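Local coordinates for protein endoglucanase (Clostridium thermocellum, PDB 2YIK) that probably hydrolyses internal beta-1,4-glucosidic linkages in cellulose, as a family 9 glycoside hydrolase with an (alpha/alpha)6-barrel catalytic domain, at residues N39-L44 / M521-S526; Y46-Y51 / A504-C509; K142-A147 / G511-F516; G382-L387 / M425-G430. One frame throughout, in Å; residues are numbered along the deposited sequence.

How the contacts relate
From the N terminus, helix 40-47 first supplies one side of contact 1 and then, with the turn after it, one side of contact 2. Helix 142-147 contributes the first half of contact 3. The first loop to close is that of contact 4, which fastens segment 382-387 to helix 416-428 and nests inside the loops of the other three. Helix 499-516 then closes contacts 2 and 3, whose loops cross, and is thereby fastened to segment 46-51 and helix 142-147. Contact 1 encloses the rest, joining the first helix to the tail after the last. L44, F145 and M425 pack between neighbouring contacts.

Contact 1 of 4, residues N39-L44 / M521-S526; sequences NYAKAL and MQIDPS
N39 meets M521 and Q522 at the N-cap of helix 40-47, where the tail that follows the last helix of the catalytic domain passes the start of the first. The amide of N39 works at both ends. ND2 donates to Q522 O at 2.8 Å, with an N-H...O angle of 150°, and so ties the capping residue to the tail. OD1 faces the helix: it accepts from K42 N at 3.1 Å, the donor standing well above the amide carbonyl plane, and more weakly from A41 N. With CG anti to its backbone N (chi1 -179°), the N39 side chain slides past that of M521 in the opposite direction, bringing OD1 to 3.3 Å from M521 CB. Y40 N, the first amide of the helix, has a softer partner, a weak hydrogen bond to M521 SD at 3.6 Å. The same sulfur makes an oblique Met-aromatic contact, 4.6 Å from the centre of the Y40 ring, and CE touches CD2 and CE2 of that ring. Beyond it, Y40 OH is bonded to D426 and R422, and K42 NZ to the carbonyl O of Y442. Farther along the tail, D524 OD1 accepts from S526 N, closing an Asx turn, and also from S526 OG, from the same face, while OD2 is hydrogen-bonded to Y46 OH. Apolar packing fills in between: A41 CB lies 4.2 Å from both M521 CB and I523 CG2. I523 CG2 also touches a backbone oxygen, 3.8 Å from A41 O.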
# COMPACT_ATOMS: atom_id res chain seq x y z
N ASN A 39 10.33 -21.08 3.41
CA ASN A 39 9.67 -21.36 2.14
C ASN A 39 9.03 -20.06 1.66
O ASN A 39 7.99 -19.65 2.18
CB ASN A 39 8.59 -22.42 2.42
CG ASN A 39 7.84 -22.84 1.18
OD1 ASN A 39 7.85 -22.15 0.16
ND2 ASN A 39 7.16 -23.99 1.26
N TYR A 40 9.63 -19.43 0.66
CA TYR A 40 9.13 -18.16 0.15
C TYR A 40 7.88 -18.27 -0.70
O TYR A 40 7.13 -17.30 -0.83
CB TYR A 40 10.24 -17.43 -0.60
CG TYR A 40 11.53 -17.40 0.19
CD1 TYR A 40 11.56 -16.91 1.50
CD2 TYR A 40 12.70 -17.95 -0.34
CE1 TYR A 40 12.73 -16.97 2.26
CE2 TYR A 40 13.88 -18.01 0.41
CZ TYR A 40 13.88 -17.52 1.71
OH TYR A 40 15.03 -17.63 2.45
N ALA A 41 7.65 -19.44 -1.29
CA ALA A 41 6.45 -19.64 -2.11
C ALA A 41 5.25 -19.64 -1.18
O ALA A 41 4.22 -19.03 -1.46
CB ALA A 41 6.53 -20.97 -2.87
N LYS A 42 5.39 -20.34 -0.06
CA LYS A 42 4.32 -20.41 0.92
C LYS A 42 4.15 -19.06 1.60
O LYS A 42 3.04 -18.66 1.96
CB LYS A 42 4.64 -21.49 1.96
CG LYS A 42 3.67 -21.53 3.12
CD LYS A 42 4.05 -22.58 4.17
CE LYS A 42 3.28 -22.33 5.47
NZ LYS A 42 3.49 -23.41 6.48
N ALA A 43 5.26 -18.34 1.79
CA ALA A 43 5.21 -17.03 2.44
C ALA A 43 4.40 -16.08 1.56
O ALA A 43 3.57 -15.31 2.05
CB ALA A 43 6.61 -16.50 2.64
N LEU A 44 4.63 -16.14 0.25
CA LEU A 44 3.91 -15.30 -0.70
C LEU A 44 2.43 -15.65 -0.62
O LEU A 44 1.57 -14.77 -0.49
CB LEU A 44 4.42 -15.55 -2.13
CG LEU A 44 3.63 -14.85 -3.24
CD1 LEU A 44 3.65 -13.35 -3.00
CD2 LEU A 44 4.23 -15.18 -4.61
N MET A 521 10.33 -25.61 -2.28
CA MET A 521 9.40 -24.56 -1.85
C MET A 521 8.05 -24.66 -2.52
O MET A 521 7.84 -24.10 -3.60
CB MET A 521 10.02 -23.19 -2.11
CG MET A 521 11.22 -22.93 -1.23
SD MET A 521 11.85 -21.28 -1.42
CE MET A 521 13.49 -21.50 -0.71
N GLN A 522 7.13 -25.38 -1.87
CA GLN A 522 5.78 -25.60 -2.38
C GLN A 522 4.76 -24.79 -1.59
O GLN A 522 4.94 -24.57 -0.39
CB GLN A 522 5.41 -27.08 -2.26
CG GLN A 522 6.31 -28.03 -3.02
CD GLN A 522 6.46 -27.63 -4.48
OE1 GLN A 522 5.51 -27.11 -5.09
NE2 GLN A 522 7.64 -27.88 -5.04
N ILE A 523 3.69 -24.35 -2.25
CA ILE A 523 2.65 -23.62 -1.55
C ILE A 523 1.88 -24.65 -0.72
O ILE A 523 2.03 -25.86 -0.93
CB ILE A 523 1.67 -22.84 -2.52
CG1 ILE A 523 0.85 -23.81 -3.39
CG2 ILE A 523 2.46 -21.83 -3.35
CD1 ILE A 523 1.64 -24.96 -3.98
N ASP A 524 1.09 -24.17 0.23
CA ASP A 524 0.29 -25.02 1.11
C ASP A 524 -1.01 -25.38 0.38
O ASP A 524 -1.89 -24.54 0.22
CB ASP A 524 0.01 -24.27 2.41
CG ASP A 524 -0.91 -25.03 3.34
OD1 ASP A 524 -1.37 -26.12 2.96
OD2 ASP A 524 -1.19 -24.52 4.45
N PRO A 525 -1.16 -26.65 -0.04
CA PRO A 525 -2.37 -27.08 -0.75
C PRO A 525 -3.67 -27.09 0.05
O PRO A 525 -4.75 -27.17 -0.54
CB PRO A 525 -1.98 -28.48 -1.25
CG PRO A 525 -1.18 -29.01 -0.10
CD PRO A 525 -0.32 -27.81 0.32
N SER A 526 -3.57 -26.98 1.37
CA SER A 526 -4.78 -26.99 2.18
C SER A 526 -5.42 -25.61 2.39
O SER A 526 -6.47 -25.51 3.02
CB SER A 526 -4.48 -27.61 3.55
OG SER A 526 -3.82 -26.67 4.38

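Contact 2 of 4, residues Y46-Y51 / A504-C509; sequences YSMFFY and AFVGAC
In the helical core of this family 9 (alpha/alpha)6-barrel domain, S47 and its neighbours M48 and Y51 pack against F505 and V506 on helix 499-516. Segment 46-51 changes course here, leaving helix 40-47 and turning into the weakly bonded helix around 49-54, and the closest backbones are those of S47 and V506, whose CA atoms are 5.6 Å apart. V506 is the residue that S47, M48 and Y51 all touch. Its CG1 is anti to the backbone N (chi1 174°) and is met by M48 CG at 4.0 Å, the two side chains crossing at about a right angle. Its CG2 reaches the rim of the Y51 ring, 4.0 Å from CE2 and near the ring plane, so that the methyl touches an edge and not a face. That tyrosine is held at its far end by a hydrogen bond from OH to the carbonyl of I499, two turns back from V506, at the start of helix 499-516. S47 fits between V506 and F505. Its CB lies 3.5 Å from F505 CE2, approaching the ring obliquely, and its hydroxyl is turned back (chi1 73°) to bond to L44 O. The buried OG thereby has a polar partner within its own helix, although its neighbours across the contact are hydrocarbon. No hydrogen bond joins the two segments; they meet through van der Waals packing. L44 adds to the packing on V506, and the tightest approach across the contact is S47 OG to V506 CG2, at 3.4 Å.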
# COMPACT_ATOMS: atom_id res chain seq x y z
N TYR A 46 0.64 -17.12 1.75
CA TYR A 46 0.07 -16.66 3.01
C TYR A 46 -0.05 -15.14 3.13
O TYR A 46 -1.06 -14.64 3.61
CB TYR A 46 0.89 -17.20 4.19
CG TYR A 46 0.52 -18.60 4.63
CD1 TYR A 46 0.42 -19.64 3.70
CD2 TYR A 46 0.30 -18.89 5.97
CE1 TYR A 46 0.10 -20.93 4.11
CE2 TYR A 46 -0.02 -20.18 6.39
CZ TYR A 46 -0.12 -21.20 5.45
OH TYR A 46 -0.42 -22.48 5.85
N SER A 47 0.97 -14.41 2.69
CA SER A 47 0.98 -12.95 2.81
C SER A 47 -0.28 -12.22 2.36
O SER A 47 -0.69 -11.25 2.99
CB SER A 47 2.20 -12.35 2.08
OG SER A 47 2.07 -12.40 0.67
N MET A 48 -0.91 -12.68 1.28
CA MET A 48 -2.10 -12.00 0.78
C MET A 48 -3.37 -12.22 1.59
O MET A 48 -4.30 -11.41 1.51
CB MET A 48 -2.35 -12.36 -0.68
CG MET A 48 -1.32 -11.73 -1.61
SD MET A 48 -1.45 -12.19 -3.35
CE MET A 48 -0.50 -13.66 -3.36
N PHE A 49 -3.41 -13.29 2.37
CA PHE A 49 -4.60 -13.56 3.16
C PHE A 49 -4.95 -12.50 4.19
O PHE A 49 -6.08 -12.44 4.65
CB PHE A 49 -4.49 -14.93 3.83
CG PHE A 49 -4.80 -16.05 2.89
CD1 PHE A 49 -6.11 -16.51 2.74
CD2 PHE A 49 -3.80 -16.61 2.11
CE1 PHE A 49 -6.42 -17.50 1.80
CE2 PHE A 49 -4.09 -17.60 1.18
CZ PHE A 49 -5.40 -18.04 1.03
N PHE A 50 -3.99 -11.65 4.53
CA PHE A 50 -4.28 -10.59 5.48
C PHE A 50 -5.28 -9.65 4.83
O PHE A 50 -6.15 -9.09 5.49
CB PHE A 50 -3.04 -9.77 5.85
CG PHE A 50 -3.37 -8.59 6.73
CD1 PHE A 50 -3.69 -8.78 8.07
CD2 PHE A 50 -3.39 -7.30 6.21
CE1 PHE A 50 -4.06 -7.70 8.87
CE2 PHE A 50 -3.77 -6.22 7.00
CZ PHE A 50 -4.09 -6.42 8.33
N TYR A 51 -5.16 -9.48 3.52
CA TYR A 51 -6.07 -8.60 2.82
C TYR A 51 -7.48 -9.16 2.82
O TYR A 51 -8.44 -8.40 2.97
CB TYR A 51 -5.53 -8.33 1.41
CG TYR A 51 -4.26 -7.51 1.48
CD1 TYR A 51 -4.29 -6.18 1.90
CD2 TYR A 51 -3.02 -8.10 1.23
CE1 TYR A 51 -3.12 -5.45 2.08
CE2 TYR A 51 -1.83 -7.38 1.41
CZ TYR A 51 -1.89 -6.06 1.84
OH TYR A 51 -0.72 -5.36 2.07
N ALA A 504 4.55 -4.21 1.16
CA ALA A 504 5.83 -4.53 0.54
C ALA A 504 6.22 -5.98 0.82
O ALA A 504 6.95 -6.60 0.06
CB ALA A 504 6.93 -3.58 1.03
N PHE A 505 5.71 -6.50 1.93
CA PHE A 505 5.98 -7.88 2.35
C PHE A 505 5.55 -8.87 1.26
O PHE A 505 6.25 -9.85 1.00
CB PHE A 505 5.25 -8.14 3.68
CG PHE A 505 5.24 -9.59 4.11
CD1 PHE A 505 6.41 -10.35 4.13
CD2 PHE A 505 4.05 -10.17 4.54
CE1 PHE A 505 6.39 -11.68 4.56
CE2 PHE A 505 4.02 -11.51 4.97
CZ PHE A 505 5.19 -12.26 4.99
N VAL A 506 4.43 -8.61 0.61
CA VAL A 506 3.96 -9.50 -0.45
C VAL A 506 5.00 -9.56 -1.56
O VAL A 506 5.43 -10.64 -1.96
CB VAL A 506 2.61 -9.02 -1.04
CG1 VAL A 506 2.21 -9.90 -2.23
CG2 VAL A 506 1.54 -9.06 0.04
N GLY A 507 5.40 -8.39 -2.04
CA GLY A 507 6.38 -8.31 -3.11
C GLY A 507 7.74 -8.91 -2.76
O GLY A 507 8.39 -9.51 -3.62
N ALA A 508 8.16 -8.74 -1.51
CA ALA A 508 9.45 -9.27 -1.07
C ALA A 508 9.45 -10.79 -1.15
O ALA A 508 10.44 -11.40 -1.56
CB ALA A 508 9.74 -8.81 0.36
N CYS A 509 8.35 -11.41 -0.75
CA CYS A 509 8.22 -12.87 -0.81
C CYS A 509 8.37 -13.33 -2.25
O CYS A 509 9.11 -14.28 -2.53
CB CYS A 509 6.87 -13.32 -0.28
SG CYS A 509 6.65 -13.10 1.51

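Contact 3 of 4, residues K142-A147 / G511-F516; sequences KDQFRA and GLYRFF
Helices 142-147 and 511-516 cross almost perpendicularly, at 83° with axes 8.9 Å apart, and their CA atoms come nearest at Q144 and R514. These two residues also carry most of the contact. Q144 bends at chi2 (64°), and its amide is laid across the stem of R514: CD sits 3.3 Å from R514 CB, and NE2 lies beside R514 CG. The arginine runs extended from CG to NE, and Q144 OE1 accepts a hydrogen bond from its NH1 at 2.8 Å; at 137° the bond is bent, and the amide and guanidinium planes are steeply inclined to each other. On the other flank, Q144 CG touches the edge of the Y513 ring at CD2, 3.8 Å away, and A147 CB approaches CE2 of the same ring more loosely. D143 is linked to the arginine through water. One water accepts from both D143 N and R514 NH1; a second donates to D143 OD2 and accepts from R514 NH2. The direct OD2 to NH1 separation, 4.1 Å, is too long for a salt bridge. R514 finds that through NE with D412. With a carboxylate bonded at NE, an amide oxygen at NH1 and two waters in the plane at its edge, the guanidinium is gripped from several directions, and the nearby acidic groups would be expected to stabilise its positive charge at this largely surface-lying junction.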
# COMPACT_ATOMS: atom_id res chain seq x y z
N LYS A 142 5.50 -10.59 -11.47
CA LYS A 142 4.34 -11.34 -11.95
C LYS A 142 4.69 -12.81 -12.25
O LYS A 142 3.90 -13.71 -11.98
CB LYS A 142 3.74 -10.68 -13.21
CG LYS A 142 2.25 -11.02 -13.44
CD LYS A 142 1.69 -10.57 -14.81
CE LYS A 142 1.57 -9.04 -14.99
NZ LYS A 142 1.63 -8.18 -13.74
N ASP A 143 5.88 -13.05 -12.80
CA ASP A 143 6.30 -14.42 -13.13
C ASP A 143 6.22 -15.35 -11.93
O ASP A 143 5.78 -16.49 -12.05
CB ASP A 143 7.73 -14.44 -13.66
CG ASP A 143 7.85 -13.84 -15.04
OD1 ASP A 143 6.84 -13.82 -15.76
OD2 ASP A 143 8.96 -13.39 -15.40
N GLN A 144 6.66 -14.85 -10.78
CA GLN A 144 6.65 -15.64 -9.55
C GLN A 144 5.25 -15.87 -9.00
O GLN A 144 4.98 -16.94 -8.44
CB GLN A 144 7.53 -14.98 -8.49
CG GLN A 144 9.03 -15.15 -8.74
CD GLN A 144 9.51 -14.48 -10.02
OE1 GLN A 144 9.34 -13.27 -10.21
NE2 GLN A 144 10.13 -15.26 -10.90
N PHE A 145 4.36 -14.89 -9.13
CA PHE A 145 2.99 -15.07 -8.66
C PHE A 145 2.36 -16.18 -9.51
O PHE A 145 1.65 -17.05 -9.02
CB PHE A 145 2.18 -13.78 -8.84
CG PHE A 145 2.43 -12.73 -7.78
CD1 PHE A 145 3.52 -11.87 -7.88
CD2 PHE A 145 1.55 -12.58 -6.71
CE1 PHE A 145 3.73 -10.87 -6.92
CE2 PHE A 145 1.76 -11.58 -5.75
CZ PHE A 145 2.85 -10.73 -5.86
N ARG A 146 2.65 -16.14 -10.81
CA ARG A 146 2.11 -17.14 -11.73
C ARG A 146 2.69 -18.51 -11.46
O ARG A 146 1.96 -19.48 -11.33
CB ARG A 146 2.40 -16.73 -13.18
CG ARG A 146 1.45 -15.65 -13.66
CD ARG A 146 1.71 -15.22 -15.09
NE ARG A 146 0.73 -14.20 -15.46
CZ ARG A 146 0.68 -13.59 -16.64
NH1 ARG A 146 1.55 -13.91 -17.60
NH2 ARG A 146 -0.26 -12.66 -16.87
N ALA A 147 4.02 -18.58 -11.36
CA ALA A 147 4.69 -19.85 -11.11
C ALA A 147 4.17 -20.51 -9.84
O ALA A 147 4.17 -21.74 -9.73
CB ALA A 147 6.20 -19.62 -11.01
N GLY A 511 9.78 -11.70 -4.72
CA GLY A 511 11.13 -11.41 -5.16
C GLY A 511 12.13 -12.44 -4.66
O GLY A 511 13.07 -12.80 -5.39
N LEU A 512 11.96 -12.89 -3.43
CA LEU A 512 12.86 -13.89 -2.85
C LEU A 512 12.66 -15.23 -3.55
O LEU A 512 13.62 -15.98 -3.76
CB LEU A 512 12.60 -14.04 -1.34
CG LEU A 512 13.15 -12.89 -0.51
CD1 LEU A 512 12.53 -12.90 0.88
CD2 LEU A 512 14.67 -12.99 -0.44
N TYR A 513 11.42 -15.53 -3.91
CA TYR A 513 11.15 -16.78 -4.59
C TYR A 513 11.80 -16.73 -5.97
O TYR A 513 12.29 -17.73 -6.49
CB TYR A 513 9.64 -16.99 -4.75
CG TYR A 513 9.33 -18.33 -5.38
CD1 TYR A 513 9.49 -19.51 -4.65
CD2 TYR A 513 8.94 -18.42 -6.71
CE1 TYR A 513 9.27 -20.76 -5.25
CE2 TYR A 513 8.73 -19.66 -7.31
CZ TYR A 513 8.89 -20.82 -6.58
OH TYR A 513 8.67 -22.04 -7.18
N ARG A 514 11.80 -15.54 -6.56
CA ARG A 514 12.39 -15.34 -7.87
C ARG A 514 13.86 -15.76 -7.93
O ARG A 514 14.28 -16.45 -8.85
CB ARG A 514 12.27 -13.88 -8.28
CG ARG A 514 12.84 -13.56 -9.66
CD ARG A 514 12.66 -12.09 -10.01
NE ARG A 514 12.98 -11.80 -11.40
CZ ARG A 514 12.07 -11.62 -12.36
NH1 ARG A 514 10.78 -11.69 -12.09
NH2 ARG A 514 12.47 -11.38 -13.60
N PHE A 515 14.63 -15.34 -6.93
CA PHE A 515 16.06 -15.64 -6.91
C PHE A 515 16.47 -16.86 -6.08
O PHE A 515 17.52 -17.44 -6.33
CB PHE A 515 16.86 -14.43 -6.39
CG PHE A 515 16.66 -13.17 -7.18
CD1 PHE A 515 16.92 -13.14 -8.55
CD2 PHE A 515 16.24 -12.00 -6.55
CE1 PHE A 515 16.77 -11.96 -9.27
CE2 PHE A 515 16.09 -10.81 -7.27
CZ PHE A 515 16.35 -10.79 -8.64
N PHE A 516 15.65 -17.23 -5.10
CA PHE A 516 16.00 -18.34 -4.21
C PHE A 516 15.03 -19.52 -4.13
O PHE A 516 15.26 -20.45 -3.35
CB PHE A 516 16.21 -17.80 -2.79
CG PHE A 516 17.20 -16.66 -2.71
CD1 PHE A 516 18.53 -16.85 -3.05
CD2 PHE A 516 16.78 -15.39 -2.34
CE1 PHE A 516 19.45 -15.80 -3.01
CE2 PHE A 516 17.67 -14.32 -2.29
CZ PHE A 516 19.01 -14.53 -2.63
O HOH W 1 8.03 -10.87 -13.53
O HOH W 2 10.37 -11.27 -15.47

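Contact 4 of 4, residues G382-L387 / M425-G430; sequences GGYVFL and MDYLLG
Y384 and Y427 form the tight heart of this contact, an offset stack whose centroids are 4.7 Å apart and whose planes differ by only 11°. The displacement is such that the methylene of Y384, more than its ring, occupies the middle of the other tyrosine: Y384 CB stands 3.4 Å from the Y427 centroid, over the face, in a CH-pi contact. The Y384 ring extends beyond it. With Y384 CG anti to its backbone N (chi1 173°), that atom comes 3.7 Å from Y427 CE1, and Y384 CD1 is equally close to Y427 CD1. Each hydroxyl is held beyond the pair, Y384 OH by S392 and Y427 OH by OD1 of D483, whose OD2 accepts from G382 N. L428 closes the inner side, CD2 resting 3.7 Å from Y384 CE1 in an oblique approach. Helix 416-428 runs out here: G430, at positive phi, completes a Schellman motif with G430 N bonded to Y427 O at 3.0 Å, while L429 N is bonded back to M425 O. The stacked tyrosine is thus part of the helix's last turn, against which the loop before helix 392-408 is laid. Towards the outside the fit slackens. G382 and G383 are partly exposed and have only backbone to offer: G382 O lies at the edge of the Y427 ring, 3.7 Å from CE2, and G383 C is 4.4 Å from CD2 of the same ring.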
# COMPACT_ATOMS: atom_id res chain seq x y z
N GLY A 382 20.41 -9.55 17.43
CA GLY A 382 19.97 -10.70 16.66
C GLY A 382 20.21 -10.63 15.16
O GLY A 382 19.99 -11.62 14.47
N GLY A 383 20.65 -9.48 14.65
CA GLY A 383 20.92 -9.37 13.22
C GLY A 383 19.80 -8.81 12.35
O GLY A 383 19.84 -8.92 11.12
N TYR A 384 18.82 -8.18 12.98
CA TYR A 384 17.66 -7.62 12.29
C TYR A 384 17.83 -6.11 12.08
O TYR A 384 18.08 -5.39 13.04
CB TYR A 384 16.43 -7.91 13.15
CG TYR A 384 15.13 -7.28 12.73
CD1 TYR A 384 14.54 -7.59 11.50
CD2 TYR A 384 14.43 -6.45 13.60
CE1 TYR A 384 13.29 -7.08 11.15
CE2 TYR A 384 13.17 -5.94 13.27
CZ TYR A 384 12.61 -6.26 12.05
OH TYR A 384 11.36 -5.78 11.72
N VAL A 385 17.68 -5.64 10.85
CA VAL A 385 17.82 -4.20 10.59
C VAL A 385 16.53 -3.50 11.03
O VAL A 385 15.45 -3.69 10.48
CB VAL A 385 18.16 -3.91 9.11
CG1 VAL A 385 18.46 -2.43 8.93
CG2 VAL A 385 19.39 -4.73 8.69
N PHE A 386 16.71 -2.68 12.06
CA PHE A 386 15.65 -1.96 12.78
C PHE A 386 15.70 -0.43 12.62
O PHE A 386 16.63 0.20 13.13
CB PHE A 386 15.85 -2.37 14.24
CG PHE A 386 14.82 -1.88 15.20
CD1 PHE A 386 14.98 -0.66 15.85
CD2 PHE A 386 13.74 -2.69 15.55
CE1 PHE A 386 14.08 -0.25 16.83
CE2 PHE A 386 12.84 -2.30 16.53
CZ PHE A 386 13.01 -1.07 17.18
N LEU A 387 14.73 0.17 11.92
CA LEU A 387 14.71 1.64 11.76
C LEU A 387 14.22 2.25 13.07
O LEU A 387 14.90 3.07 13.69
CB LEU A 387 13.79 2.06 10.60
CG LEU A 387 13.64 3.56 10.36
CD1 LEU A 387 15.01 4.23 10.23
CD2 LEU A 387 12.83 3.78 9.10
N MET A 425 14.44 -11.70 5.73
CA MET A 425 13.17 -12.44 5.69
C MET A 425 13.29 -13.68 6.57
O MET A 425 12.35 -14.03 7.29
CB MET A 425 12.80 -12.86 4.27
CG MET A 425 11.41 -13.49 4.18
SD MET A 425 10.11 -12.34 4.73
CE MET A 425 9.82 -11.42 3.15
N ASP A 426 14.44 -14.35 6.50
CA ASP A 426 14.63 -15.55 7.32
C ASP A 426 14.57 -15.17 8.81
O ASP A 426 14.06 -15.95 9.62
CB ASP A 426 15.96 -16.25 6.98
CG ASP A 426 15.93 -16.93 5.62
OD1 ASP A 426 14.86 -16.96 4.97
OD2 ASP A 426 16.98 -17.44 5.19
N TYR A 427 15.08 -13.99 9.17
CA TYR A 427 15.01 -13.57 10.58
C TYR A 427 13.53 -13.44 10.93
O TYR A 427 13.08 -13.95 11.96
CB TYR A 427 15.70 -12.21 10.81
CG TYR A 427 15.50 -11.64 12.22
CD1 TYR A 427 14.27 -11.09 12.60
CD2 TYR A 427 16.52 -11.67 13.18
CE1 TYR A 427 14.06 -10.60 13.89
CE2 TYR A 427 16.31 -11.18 14.48
CZ TYR A 427 15.08 -10.65 14.83
OH TYR A 427 14.82 -10.18 16.11
N LEU A 428 12.78 -12.75 10.08
CA LEU A 428 11.35 -12.55 10.34
C LEU A 428 10.56 -13.86 10.33
O LEU A 428 9.51 -13.94 10.96
CB LEU A 428 10.75 -11.55 9.34
CG LEU A 428 11.15 -10.08 9.59
CD1 LEU A 428 10.67 -9.22 8.42
CD2 LEU A 428 10.55 -9.60 10.90
N LEU A 429 11.06 -14.87 9.64
CA LEU A 429 10.37 -16.15 9.60
C LEU A 429 10.75 -17.06 10.77
O LEU A 429 10.24 -18.17 10.89
CB LEU A 429 10.63 -16.87 8.26
CG LEU A 429 10.01 -16.22 7.01
CD1 LEU A 429 10.35 -17.04 5.77
CD2 LEU A 429 8.50 -16.11 7.18
N GLY A 430 11.66 -16.61 11.63
CA GLY A 430 12.04 -17.43 12.77
C GLY A 430 13.51 -17.59 13.11
O GLY A 430 13.84 -18.09 14.18